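Local coordinates for intracellular sulfur oxidation protein dsrF (Allochromatium vinosum, PDB 2HY5) that is of unknown function but could be involved in the oxidation of intracellular sulfur, alongside its partner proteins DsrE and DsrH, at residues Y21-E24 and A25-V29; Y69-L72 and G73-V77; V123-L126 and M127-D131. All blocks are in the same frame, centred on the assembly; numbering follows the deposited sequence.

Contact 1: Y21-E24 and A25-V29; sequences YAWE and ALEVV
The indole of Trp-23 overlaps the carboxyl end of Glu-27 one turn on in helix 21-32, the helix of the beta-alpha-beta unit that links strands 7-12 and 38-43. Glu-27 CG sits over one face, 4.2 Å from the centroid of the six-membered ring and 19° off its normal, which meets the criteria for a CH-pi contact. The evidence for stacking extends to the carboxylate, whose plane lies within 23° of the ring plane, with Glu-27 CD 3.8 Å from Trp-23 CZ2. Trp-23 CG stands anti to the backbone N (chi1 172°), beside its carbonyl carbon, which brings the indole alongside the next turn, while a bend at chi2 of Glu-27 folds its chain over the ring. Leu-26 meets the same indole differently, at the rim and near its plane. Were Trp-23 replaced by alanine, the Glu-27 chain would probably lose its flat support and Leu-26 CD2 its aromatic edge. Phe-65 of the same chain adds another ring against Trp-23. Glu-24 instead turns to the neighbouring DsrE chain, where Arg-85 forms a salt bridge and His-41 a hydrogen bond with its OE1. Two helix bonds accompany the stack: Leu-26 N to Ala-22 O and Glu-27 N to Trp-23 O, both 3.1 Å. At the leucine edge, Leu-26 CD2 lies 3.9 Å from Trp-23 CZ3.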
ATOM      1  N   TYR B  21      -0.284   9.446   3.268  1.00  8.65           N
ATOM      2  CA  TYR B  21      -1.102  10.152   2.284  1.00 10.34           C
ATOM      3  C   TYR B  21      -1.889  11.357   2.799  1.00 10.51           C
ATOM      4  O   TYR B  21      -1.959  12.380   2.122  1.00 11.58           O
ATOM      5  CB  TYR B  21      -2.048   9.171   1.582  1.00 10.60           C
ATOM      6  CG  TYR B  21      -1.314   8.028   0.909  1.00 13.32           C
ATOM      7  CD1 TYR B  21      -1.376   6.735   1.425  1.00 12.87           C
ATOM      8  CD2 TYR B  21      -0.518   8.250  -0.214  1.00 14.60           C
ATOM      9  CE1 TYR B  21      -0.666   5.688   0.843  1.00 15.01           C
ATOM     10  CE2 TYR B  21       0.202   7.206  -0.807  1.00 16.50           C
ATOM     11  CZ  TYR B  21       0.122   5.928  -0.272  1.00 14.93           C
ATOM     12  OH  TYR B  21       0.832   4.889  -0.836  1.00 15.95           O
ATOM     13  N   ALA B  22      -2.474  11.253   3.987  1.00  8.46           N
ATOM     14  CA  ALA B  22      -3.246  12.364   4.536  1.00  8.38           C
ATOM     15  C   ALA B  22      -2.372  13.596   4.761  1.00  9.42           C
ATOM     16  O   ALA B  22      -2.720  14.707   4.356  1.00  9.08           O
ATOM     17  CB  ALA B  22      -3.908  11.950   5.853  1.00  6.00           C
ATOM     18  N   TRP B  23      -1.233  13.394   5.411  1.00  8.57           N
ATOM     19  CA  TRP B  23      -0.328  14.498   5.705  1.00  9.60           C
ATOM     20  C   TRP B  23       0.334  15.089   4.463  1.00  8.80           C
ATOM     21  O   TRP B  23       0.346  16.308   4.284  1.00  8.98           O
ATOM     22  CB  TRP B  23       0.752  14.048   6.695  1.00 16.19           C
ATOM     23  CG  TRP B  23       1.834  15.066   6.890  1.00 20.70           C
ATOM     24  CD1 TRP B  23       3.177  14.872   6.733  1.00 24.20           C
ATOM     25  CD2 TRP B  23       1.667  16.445   7.239  1.00 22.56           C
ATOM     26  NE1 TRP B  23       3.857  16.045   6.959  1.00 27.26           N
ATOM     27  CE2 TRP B  23       2.952  17.031   7.274  1.00 25.58           C
ATOM     28  CE3 TRP B  23       0.554  17.249   7.527  1.00 24.03           C
ATOM     29  CZ2 TRP B  23       3.160  18.377   7.580  1.00 26.08           C
ATOM     30  CZ3 TRP B  23       0.760  18.592   7.832  1.00 23.70           C
ATOM     31  CH2 TRP B  23       2.053  19.140   7.856  1.00 25.61           C
ATOM     32  N   GLU B  24       0.881  14.245   3.598  1.00 10.28           N
ATOM     33  CA  GLU B  24       1.535  14.782   2.414  1.00  9.98           C
ATOM     34  C   GLU B  24       0.538  15.364   1.419  1.00 11.05           C
ATOM     35  O   GLU B  24       0.890  16.233   0.627  1.00  9.62           O
ATOM     36  CB  GLU B  24       2.456  13.728   1.777  1.00  9.43           C
ATOM     37  CG  GLU B  24       3.682  13.448   2.655  1.00 11.93           C
ATOM     38  CD  GLU B  24       4.744  12.591   1.993  1.00 10.15           C
ATOM     39  OE1 GLU B  24       4.391  11.596   1.326  1.00  9.36           O
ATOM     40  OE2 GLU B  24       5.943  12.909   2.156  1.00 12.29           O
ATOM     41  N   ALA B  25      -0.713  14.915   1.480  1.00  9.44           N
ATOM     42  CA  ALA B  25      -1.744  15.462   0.602  1.00  9.95           C
ATOM     43  C   ALA B  25      -2.029  16.883   1.090  1.00 10.93           C
ATOM     44  O   ALA B  25      -2.153  17.814   0.295  1.00  9.33           O
ATOM     45  CB  ALA B  25      -3.011  14.624   0.674  1.00 16.66           C
ATOM     46  N   LEU B  26      -2.137  17.039   2.408  1.00  8.74           N
ATOM     47  CA  LEU B  26      -2.401  18.341   3.012  1.00  9.18           C
ATOM     48  C   LEU B  26      -1.296  19.324   2.620  1.00 10.33           C
ATOM     49  O   LEU B  26      -1.550  20.510   2.408  1.00  9.79           O
ATOM     50  CB  LEU B  26      -2.483  18.200   4.537  1.00 11.53           C
ATOM     51  CG  LEU B  26      -2.869  19.428   5.364  1.00 11.76           C
ATOM     52  CD1 LEU B  26      -4.166  20.026   4.843  1.00 12.50           C
ATOM     53  CD2 LEU B  26      -3.018  19.019   6.829  1.00 11.57           C
ATOM     54  N   GLU B  27      -0.071  18.819   2.516  1.00 10.27           N
ATOM     55  CA  GLU B  27       1.071  19.648   2.129  1.00 12.51           C
ATOM     56  C   GLU B  27       0.864  20.270   0.745  1.00 10.16           C
ATOM     57  O   GLU B  27       1.233  21.424   0.514  1.00 10.45           O
ATOM     58  CB  GLU B  27       2.355  18.811   2.123  1.00 23.45           C
ATOM     59  CG  GLU B  27       2.916  18.491   3.494  1.00 30.44           C
ATOM     60  CD  GLU B  27       3.718  19.637   4.080  1.00 35.99           C
ATOM     61  OE1 GLU B  27       4.901  19.418   4.419  1.00 39.89           O
ATOM     62  OE2 GLU B  27       3.167  20.756   4.202  1.00 39.51           O
ATOM     63  N   VAL B  28       0.267  19.509  -0.169  1.00  8.79           N
ATOM     64  CA  VAL B  28       0.021  19.998  -1.525  1.00  8.91           C
ATOM     65  C   VAL B  28      -1.016  21.120  -1.525  1.00  8.02           C
ATOM     66  O   VAL B  28      -0.880  22.103  -2.256  1.00  8.86           O
ATOM     67  CB  VAL B  28      -0.475  18.868  -2.458  1.00 10.16           C
ATOM     68  CG1 VAL B  28      -0.662  19.413  -3.874  1.00 10.73           C
ATOM     69  CG2 VAL B  28       0.532  17.722  -2.478  1.00 11.48           C
ATOM     70  N   VAL B  29      -2.052  20.973  -0.707  1.00  8.77           N
ATOM     71  CA  VAL B  29      -3.089  21.994  -0.637  1.00  8.33           C
ATOM     72  C   VAL B  29      -2.496  23.323  -0.189  1.00  7.87           C
ATOM     73  O   VAL B  29      -2.814  24.367  -0.753  1.00  8.91           O
ATOM     74  CB  VAL B  29      -4.217  21.590   0.340  1.00 10.12           C
ATOM     75  CG1 VAL B  29      -5.233  22.718   0.464  1.00 13.98           C
ATOM     76  CG2 VAL B  29      -4.889  20.323  -0.147  1.00 11.48           C
TER

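Contact 2: Y69-L72 and G73-V77; sequences YRTL and GDYEV
Leu-72 O takes two backbone hydrogen bonds from opposite faces of its carbonyl plane, one from Tyr-75 N at 2.9 Å and one from Val-77 N at 3.2 Å. The longer of these spans five residues and encloses a weak bond from Glu-76 N to Gly-73 O; with the positive phi of Glu-76 (66°), this pattern identifies a Schellman motif ending a short 3-10 turn. Its apolar component is present too, Leu-72 CB lying 4.2 Å from Val-77 CB. One residue earlier, Asp-74 N donates to Thr-71 O at 2.7 Å, approaching from 46° out of the carbonyl plane. That same oxygen lies at the edge of the Tyr-75 ring and in its plane, 3.4 Å from Tyr-75 CD1. The Thr-71 and Tyr-75 side chains run side by side, pointing the same way, with Thr-71 OG1 3.8 Å from Tyr-75 CE1. With chi1 at 71°, Thr-71 OG1 lies between the backbone N and the carbonyl carbon, and its hydrogen bond goes back to Thr-68 O. A water donates to Arg-70 O and accepts a weak bond from Gly-73 N. The turn belongs to the connection from strand 38-43 to strand 79-83: Leu-72 packs on Leu-26 and Val-29 of helix 21-32, Tyr-75 touches Leu-30 of that helix, and Val-77 rests on Val-41 of strand 38-43.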
ATOM      1  N   TYR B  69      -5.262  21.247   9.444  1.00 11.95           N
ATOM      2  CA  TYR B  69      -6.536  21.309   8.726  1.00 11.39           C
ATOM      3  C   TYR B  69      -7.320  22.554   9.123  1.00 12.63           C
ATOM      4  O   TYR B  69      -8.006  23.151   8.298  1.00 12.22           O
ATOM      5  CB  TYR B  69      -7.417  20.091   9.018  1.00 10.89           C
ATOM      6  CG  TYR B  69      -6.903  18.784   8.459  1.00 10.55           C
ATOM      7  CD1 TYR B  69      -6.167  17.911   9.250  1.00 11.96           C
ATOM      8  CD2 TYR B  69      -7.149  18.427   7.138  1.00 11.35           C
ATOM      9  CE1 TYR B  69      -5.686  16.705   8.741  1.00 10.68           C
ATOM     10  CE2 TYR B  69      -6.673  17.228   6.612  1.00 10.60           C
ATOM     11  CZ  TYR B  69      -5.941  16.371   7.422  1.00 11.07           C
ATOM     12  OH  TYR B  69      -5.459  15.193   6.906  1.00 11.25           O
ATOM     13  N   ARG B  70      -7.226  22.943  10.390  1.00 10.82           N
ATOM     14  CA  ARG B  70      -7.968  24.110  10.856  1.00 12.25           C
ATOM     15  C   ARG B  70      -7.424  25.436  10.338  1.00 13.01           C
ATOM     16  O   ARG B  70      -8.046  26.483  10.531  1.00 14.14           O
ATOM     17  CB  ARG B  70      -8.030  24.119  12.387  1.00 19.18           C
ATOM     18  CG  ARG B  70      -8.846  22.958  12.953  1.00 23.19           C
ATOM     19  CD  ARG B  70      -9.224  23.185  14.408  1.00 28.45           C
ATOM     20  NE  ARG B  70      -8.079  23.098  15.309  1.00 33.01           N
ATOM     21  CZ  ARG B  70      -7.441  21.969  15.600  1.00 35.59           C
ATOM     22  NH1 ARG B  70      -7.834  20.824  15.059  1.00 36.93           N
ATOM     23  NH2 ARG B  70      -6.415  21.984  16.439  1.00 35.02           N
ATOM     24  N   THR B  71      -6.279  25.393   9.662  1.00 13.36           N
ATOM     25  CA  THR B  71      -5.670  26.604   9.117  1.00 14.57           C
ATOM     26  C   THR B  71      -5.966  26.776   7.628  1.00 14.34           C
ATOM     27  O   THR B  71      -5.628  27.803   7.042  1.00 15.01           O
ATOM     28  CB  THR B  71      -4.138  26.589   9.283  1.00 20.57           C
ATOM     29  OG1 THR B  71      -3.565  25.623   8.391  1.00 22.60           O
ATOM     30  CG2 THR B  71      -3.760  26.246  10.710  1.00 21.43           C
ATOM     31  N   LEU B  72      -6.590  25.771   7.023  1.00 15.81           N
ATOM     32  CA  LEU B  72      -6.901  25.813   5.598  1.00 15.31           C
ATOM     33  C   LEU B  72      -7.584  27.093   5.138  1.00 15.70           C
ATOM     34  O   LEU B  72      -7.330  27.568   4.032  1.00 13.84           O
ATOM     35  CB  LEU B  72      -7.748  24.601   5.202  1.00 12.72           C
ATOM     36  CG  LEU B  72      -7.001  23.264   5.155  1.00 13.47           C
ATOM     37  CD1 LEU B  72      -7.962  22.144   4.800  1.00 13.81           C
ATOM     38  CD2 LEU B  72      -5.876  23.345   4.124  1.00 15.84           C
ATOM     39  N   GLY B  73      -8.449  27.652   5.978  1.00 14.31           N
ATOM     40  CA  GLY B  73      -9.125  28.884   5.612  1.00 16.64           C
ATOM     41  C   GLY B  73      -8.120  30.004   5.430  1.00 17.25           C
ATOM     42  O   GLY B  73      -8.309  30.899   4.605  1.00 18.08           O
ATOM     43  N   ASP B  74      -7.039  29.954   6.202  1.00 18.28           N
ATOM     44  CA  ASP B  74      -5.999  30.969   6.114  1.00 19.96           C
ATOM     45  C   ASP B  74      -5.262  30.878   4.782  1.00 20.01           C
ATOM     46  O   ASP B  74      -4.610  31.831   4.359  1.00 20.14           O
ATOM     47  CB  ASP B  74      -5.009  30.819   7.274  1.00 34.85           C
ATOM     48  CG  ASP B  74      -5.655  31.063   8.627  1.00 38.16           C
ATOM     49  OD1 ASP B  74      -6.266  32.138   8.806  1.00 41.00           O
ATOM     50  OD2 ASP B  74      -5.552  30.184   9.511  1.00 40.94           O
ATOM     51  N   TYR B  75      -5.368  29.726   4.122  1.00 17.01           N
ATOM     52  CA  TYR B  75      -4.721  29.521   2.829  1.00 16.90           C
ATOM     53  C   TYR B  75      -5.712  29.659   1.676  1.00 17.50           C
ATOM     54  O   TYR B  75      -5.567  29.013   0.638  1.00 18.10           O
ATOM     55  CB  TYR B  75      -4.056  28.145   2.768  1.00 19.47           C
ATOM     56  CG  TYR B  75      -2.810  28.026   3.614  1.00 20.12           C
ATOM     57  CD1 TYR B  75      -2.891  27.873   4.996  1.00 20.01           C
ATOM     58  CD2 TYR B  75      -1.546  28.084   3.029  1.00 19.65           C
ATOM     59  CE1 TYR B  75      -1.740  27.780   5.779  1.00 22.85           C
ATOM     60  CE2 TYR B  75      -0.391  27.995   3.796  1.00 22.25           C
ATOM     61  CZ  TYR B  75      -0.494  27.843   5.171  1.00 23.98           C
ATOM     62  OH  TYR B  75       0.650  27.757   5.932  1.00 26.78           O
ATOM     63  N   GLU B  76      -6.723  30.497   1.880  1.00 22.26           N
ATOM     64  CA  GLU B  76      -7.747  30.760   0.871  1.00 23.82           C
ATOM     65  C   GLU B  76      -8.666  29.609   0.487  1.00 22.00           C
ATOM     66  O   GLU B  76      -9.435  29.732  -0.464  1.00 21.38           O
ATOM     67  CB  GLU B  76      -7.111  31.324  -0.407  1.00 69.00           C
ATOM     68  CG  GLU B  76      -7.041  32.843  -0.458  1.00 74.44           C
ATOM     69  CD  GLU B  76      -6.720  33.369  -1.846  1.00 77.93           C
ATOM     70  OE1 GLU B  76      -6.740  34.604  -2.034  1.00 80.74           O
ATOM     71  OE2 GLU B  76      -6.452  32.548  -2.751  1.00 80.49           O
ATOM     72  N   VAL B  77      -8.593  28.491   1.200  1.00 17.96           N
ATOM     73  CA  VAL B  77      -9.472  27.376   0.878  1.00 15.81           C
ATOM     74  C   VAL B  77     -10.846  27.662   1.480  1.00 15.27           C
ATOM     75  O   VAL B  77     -11.016  27.674   2.699  1.00 16.26           O
ATOM     76  CB  VAL B  77      -8.939  26.050   1.434  1.00 13.27           C
ATOM     77  CG1 VAL B  77      -9.796  24.908   0.924  1.00 13.26           C
ATOM     78  CG2 VAL B  77      -7.488  25.860   1.013  1.00 13.65           C
TER
HETATM   79  O   HOH W   1      -8.918  28.249   8.725  1.00 13.77           O

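Contact 3: V123-L126 and M127-D131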
ATOM      1  N   VAL B 123     -21.471  15.435  -4.776  1.00  9.21           N
ATOM      2  CA  VAL B 123     -20.087  14.988  -4.900  1.00 10.28           C
ATOM      3  C   VAL B 123     -19.778  14.739  -6.374  1.00 10.79           C
ATOM      4  O   VAL B 123     -18.771  15.214  -6.903  1.00 10.79           O
ATOM      5  CB  VAL B 123     -19.848  13.674  -4.112  1.00  7.39           C
ATOM      6  CG1 VAL B 123     -18.457  13.114  -4.417  1.00  9.58           C
ATOM      7  CG2 VAL B 123     -19.982  13.932  -2.626  1.00  9.42           C
ATOM      8  N   SER B 124     -20.662  14.001  -7.037  1.00  9.87           N
ATOM      9  CA  SER B 124     -20.479  13.688  -8.447  1.00  9.43           C
ATOM     10  C   SER B 124     -20.415  14.972  -9.262  1.00 10.25           C
ATOM     11  O   SER B 124     -19.645  15.074 -10.215  1.00  9.31           O
ATOM     12  CB  SER B 124     -21.631  12.814  -8.958  1.00  9.09           C
ATOM     13  OG  SER B 124     -21.629  11.542  -8.331  1.00 10.74           O
ATOM     14  N   GLU B 125     -21.223  15.953  -8.872  1.00 11.76           N
ATOM     15  CA  GLU B 125     -21.264  17.233  -9.572  1.00 12.53           C
ATOM     16  C   GLU B 125     -19.935  17.957  -9.434  1.00 12.32           C
ATOM     17  O   GLU B 125     -19.404  18.489 -10.410  1.00 13.24           O
ATOM     18  CB  GLU B 125     -22.390  18.107  -9.013  1.00 23.21           C
ATOM     19  CG  GLU B 125     -22.589  19.415  -9.768  1.00 30.04           C
ATOM     20  CD  GLU B 125     -23.732  20.253  -9.216  1.00 35.27           C
ATOM     21  OE1 GLU B 125     -24.040  21.305  -9.819  1.00 37.93           O
ATOM     22  OE2 GLU B 125     -24.322  19.866  -8.183  1.00 37.20           O
ATOM     23  N   LEU B 126     -19.400  17.979  -8.218  1.00 10.80           N
ATOM     24  CA  LEU B 126     -18.123  18.638  -7.969  1.00 11.27           C
ATOM     25  C   LEU B 126     -17.030  17.972  -8.796  1.00 11.45           C
ATOM     26  O   LEU B 126     -16.150  18.645  -9.334  1.00 12.20           O
ATOM     27  CB  LEU B 126     -17.782  18.578  -6.477  1.00 15.75           C
ATOM     28  CG  LEU B 126     -18.681  19.423  -5.573  1.00 18.67           C
ATOM     29  CD1 LEU B 126     -18.442  19.060  -4.117  1.00 20.12           C
ATOM     30  CD2 LEU B 126     -18.406  20.904  -5.823  1.00 21.68           C
ATOM     31  N   MET B 127     -17.087  16.647  -8.903  1.00 11.79           N
ATOM     32  CA  MET B 127     -16.095  15.917  -9.685  1.00 10.28           C
ATOM     33  C   MET B 127     -16.180  16.355 -11.154  1.00 11.22           C
ATOM     34  O   MET B 127     -15.162  16.622 -11.788  1.00 10.50           O
ATOM     35  CB  MET B 127     -16.324  14.406  -9.561  1.00 11.79           C
ATOM     36  CG  MET B 127     -16.180  13.877  -8.129  1.00 10.84           C
ATOM     37  SD  MET B 127     -16.508  12.104  -7.942  1.00  8.17           S
ATOM     38  CE  MET B 127     -15.354  11.707  -6.616  1.00 12.02           C
ATOM     39  N   ASN B 128     -17.398  16.449 -11.681  1.00 11.82           N
ATOM     40  CA  ASN B 128     -17.606  16.858 -13.070  1.00 14.30           C
ATOM     41  C   ASN B 128     -17.201  18.298 -13.378  1.00 15.51           C
ATOM     42  O   ASN B 128     -17.020  18.662 -14.542  1.00 16.69           O
ATOM     43  CB  ASN B 128     -19.070  16.647 -13.466  1.00 11.53           C
ATOM     44  CG  ASN B 128     -19.354  15.224 -13.888  1.00 13.69           C
ATOM     45  OD1 ASN B 128     -20.365  14.632 -13.497  1.00 16.29           O
ATOM     46  ND2 ASN B 128     -18.471  14.666 -14.704  1.00 10.45           N
ATOM     47  N   GLU B 129     -17.061  19.120 -12.344  1.00 12.80           N
ATOM     48  CA  GLU B 129     -16.683  20.514 -12.548  1.00 13.62           C
ATOM     49  C   GLU B 129     -15.175  20.734 -12.466  1.00 12.90           C
ATOM     50  O   GLU B 129     -14.678  21.800 -12.825  1.00 13.12           O
ATOM     51  CB  GLU B 129     -17.375  21.409 -11.516  1.00 29.68           C
ATOM     52  CG  GLU B 129     -18.894  21.398 -11.591  1.00 36.21           C
ATOM     53  CD  GLU B 129     -19.530  22.386 -10.633  1.00 40.53           C
ATOM     54  OE1 GLU B 129     -19.293  22.275  -9.411  1.00 43.88           O
ATOM     55  OE2 GLU B 129     -20.270  23.276 -11.105  1.00 44.73           O
ATOM     56  N   SER B 130     -14.445  19.722 -12.015  1.00 12.48           N
ATOM     57  CA  SER B 130     -13.001  19.849 -11.864  1.00 13.06           C
ATOM     58  C   SER B 130     -12.199  19.707 -13.149  1.00 12.60           C
ATOM     59  O   SER B 130     -12.526  18.903 -14.020  1.00 12.85           O
ATOM     60  CB  SER B 130     -12.502  18.828 -10.840  1.00 20.95           C
ATOM     61  OG  SER B 130     -13.172  18.991  -9.601  1.00 23.12           O
ATOM     62  N   ASP B 131     -11.132  20.492 -13.254  1.00 12.90           N
ATOM     63  CA  ASP B 131     -10.264  20.440 -14.424  1.00 14.22           C
ATOM     64  C   ASP B 131      -9.084  19.510 -14.153  1.00 13.69           C
ATOM     65  O   ASP B 131      -8.450  18.995 -15.075  1.00 14.22           O
ATOM     66  CB  ASP B 131      -9.766  21.846 -14.770  1.00 18.48           C
ATOM     67  CG  ASP B 131     -10.898  22.784 -15.148  1.00 23.81           C
ATOM     68  OD1 ASP B 131     -11.715  22.401 -16.014  1.00 25.52           O
ATOM     69  OD2 ASP B 131     -10.972  23.903 -14.589  1.00 24.08           O
TER
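Ser-130 OG donates to Leu-126 O at 3.0 Å, a side-chain bond where helix 120-129 runs out. The hydroxyl stands beside its own backbone N, anti to the carbonyl carbon (chi1 -57°), which turns it back to that oxygen. Glu-129 N reaches Leu-126 O at 3.2 Å, from the opposite face of the carbonyl plane and 72° out of it, so Leu-126 O is gripped by two donors. The preceding turn is regular: Met-127 N bonds to Val-123 O at 3.0 Å with an N-H...O angle of 157°, and Asn-128 N bonds to Ser-124 O. By contrast, the bond from Glu-129 N to Glu-125 O is weak, consistent with the helix loosening at its C-terminal end. Ser-124 and Asn-128 find their main polar partners on the neighbouring DsrH chain: Ser-124 OG bonds to the carbonyl oxygen of Phe-23, and Asn-128 OD1 to the hydroxyl of Thr-25. Glu-125 OE1 and Glu-129 OE2 come within 4.4 Å, a like-charge approach that a weak, long ion pair from Glu-125 OE2 to Arg-122 may partly relieve. Val-123 and Met-127 lie side by side, with Val-123 CG1 4.1 Å from Met-127 CE. On the sheet, Val-123 and Leu-126 pack against Ile-118 of strand 115-118, Leu-126 also touches Tyr-81 of strand 79-83, and Leu-126, Met-127 and Ser-130 meet Met-9 of strand 7-12.

Along the chain the three contacts come in series, all around one parallel sheet ordered 115-118, 79-83, 38-43, 7-12, 132-135. Contacts 1 and 2 have centres about 13 Å apart and touch directly: Val-29 CG1 lies 3.9 Å from Val-77 CG2, so the turn of 69-77 packs against helix 21-32. Contact 3 stands apart, its centre about 20 Å from that of contact 1 and 21 Å from that of contact 2. Helix 21-32 packs on Tyr-10 and helix 120-129 on Met-9, successive residues of strand 7-12, consistent with helices on opposite faces of the sheet. Contact 1 borders DsrE and contact 3 borders DsrH, linking this chain to both partners.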